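Local coordinates for protein cofilin (Streptomyces griseoflavus, PDB 5IVU) that probably binds actin, as a bacterial member of the ADF/cofilin family of actin-binding proteins, at residues A[49-52]-A[53-56]. Numbering follows the deposited sequence.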
loop_
_atom_site.group_PDB
_atom_site.type_symbol
_atom_site.label_atom_id
_atom_site.label_comp_id
_atom_site.label_asym_id
_atom_site.label_seq_id
_atom_site.Cartn_x
_atom_site.Cartn_y
_atom_site.Cartn_z
ATOM N N VAL A 49 3.315 -2.725 -14.567
ATOM C CA VAL A 49 4.704 -2.460 -14.213
ATOM C C VAL A 49 4.968 -0.941 -14.058
ATOM O O VAL A 49 5.986 -0.548 -13.484
ATOM C CB VAL A 49 5.647 -3.088 -15.278
ATOM C CG1 VAL A 49 5.789 -2.184 -16.509
ATOM C CG2 VAL A 49 7.005 -3.432 -14.691
ATOM N N ASP A 50 4.059 -0.110 -14.580
ATOM C CA ASP A 50 4.238 1.343 -14.619
ATOM C C ASP A 50 3.947 1.967 -13.258
ATOM O O ASP A 50 2.803 1.974 -12.795
ATOM C CB ASP A 50 3.310 1.951 -15.677
ATOM C CG ASP A 50 3.750 3.337 -16.132
ATOM O OD1 ASP A 50 4.523 4.023 -15.426
ATOM O OD2 ASP A 50 3.294 3.750 -17.220
ATOM N N TYR A 51 4.986 2.495 -12.624
ATOM C CA TYR A 51 4.838 3.139 -11.320
ATOM C C TYR A 51 3.837 4.316 -11.323
ATOM O O TYR A 51 3.211 4.585 -10.292
ATOM C CB TYR A 51 6.196 3.592 -10.770
ATOM C CG TYR A 51 6.167 3.937 -9.296
ATOM C CD1 TYR A 51 6.326 2.954 -8.334
ATOM C CD2 TYR A 51 5.966 5.250 -8.870
ATOM C CE1 TYR A 51 6.302 3.264 -6.981
ATOM C CE2 TYR A 51 5.935 5.567 -7.522
ATOM C CZ TYR A 51 6.109 4.572 -6.578
ATOM O OH TYR A 51 6.075 4.872 -5.241
ATOM N N ASP A 52 3.666 4.989 -12.461
ATOM C CA ASP A 52 2.682 6.079 -12.566
ATOM C C ASP A 52 1.225 5.626 -12.460
ATOM O O ASP A 52 0.378 6.405 -12.002
ATOM C CB ASP A 52 2.884 6.878 -13.853
ATOM C CG ASP A 52 4.163 7.678 -13.839
ATOM O OD1 ASP A 52 4.498 8.276 -12.794
ATOM O OD2 ASP A 52 4.835 7.724 -14.882
ATOM N N ASN A 53 0.931 4.398 -12.873
ATOM C CA ASN A 53 -0.398 3.801 -12.637
ATOM C C ASN A 53 -0.691 3.598 -11.152
ATOM O O ASN A 53 -1.842 3.743 -10.718
ATOM C CB ASN A 53 -0.550 2.451 -13.348
ATOM C CG ASN A 53 -0.848 2.600 -14.829
ATOM O OD1 ASN A 53 -0.090 3.223 -15.572
ATOM N ND2 ASN A 53 -1.974 2.048 -15.255
ATOM N N PHE A 54 0.349 3.247 -10.387
ATOM C CA PHE A 54 0.247 3.148 -8.927
ATOM C C PHE A 54 -0.090 4.507 -8.323
ATOM O O PHE A 54 -1.062 4.618 -7.565
ATOM C CB PHE A 54 1.545 2.602 -8.327
ATOM C CG PHE A 54 1.595 2.649 -6.827
ATOM C CD1 PHE A 54 0.586 2.069 -6.062
ATOM C CD2 PHE A 54 2.670 3.242 -6.176
ATOM C CE1 PHE A 54 0.634 2.101 -4.674
ATOM C CE2 PHE A 54 2.730 3.270 -4.787
ATOM C CZ PHE A 54 1.704 2.699 -4.036
ATOM N N LEU A 55 0.694 5.525 -8.692
ATOM C CA LEU A 55 0.475 6.886 -8.215
ATOM C C LEU A 55 -0.921 7.415 -8.545
ATOM O O LEU A 55 -1.519 8.115 -7.724
ATOM C CB LEU A 55 1.530 7.838 -8.770
ATOM C CG LEU A 55 2.947 7.660 -8.214
ATOM C CD1 LEU A 55 3.911 8.630 -8.888
ATOM C CD2 LEU A 55 2.978 7.850 -6.701
ATOM N N ALA A 56 -1.451 7.028 -9.707
ATOM C CA ALA A 56 -2.807 7.404 -10.122
ATOM C C ALA A 56 -3.897 6.797 -9.243
ATOM O O ALA A 56 -4.931 7.418 -9.049
ATOM C CB ALA A 56 -3.049 7.029 -11.585
#
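Tyr51 meets Phe54 and Leu55 in the first turn of helix 51-57, a short N-capped helix of the ADF/cofilin fold that follows strand 39-46. Asp50 is the N-cap. Its OD1 accepts from Asp52 N at 3.2 Å, with the N-H coming from above the carboxylate plane. Asp50 O also takes a weak bond from Asn53 N. The helical pattern then sets in. Leu55 N gives a nearly straight bond to Tyr51 O (3.1 Å, 166° at the hydrogen). Ala56 N bonds to Asp52 O at 3.0 Å, less straight.

The Tyr51 side chain leaves the helix with CG anti to the backbone N (chi1 -165°). This torsion carries the ring along the side of the helix, toward Phe54 and Leu55. From CB the ring runs alongside the Phe54 side chain, pointing the same way. On the ring, CD2 and CE2 lie against Leu55, with CE2 3.7 Å from Leu55 CG. CE1 and CZ meet Phe54 CD2, which sits over one face, offset toward the rim. The two rings form an offset edge-to-face pair, centroids 5.4 Å apart and planes at 70°. Phe54 supplies the edge. At the tip, Tyr51 OH lies 3.7 Å from Phe54 CE2. The same OH is hydrogen-bonded to Val128 O, so the helix is tied to the loop before helix 130-136. The Tyr51 ring also stacks with His130 and meets Tyr68 edge-to-face. Phe54 reaches the sheet at Tyr28 and Ile30. Both rings are buried.

Replacing Tyr51 by an alanine would take away the ring and hydroxyl, and is likely to leave Val128 O without that partner and a gap beside Phe54 and Leu55. On the Leu55 side, CD2 is 3.8 Å from Tyr51 CE2.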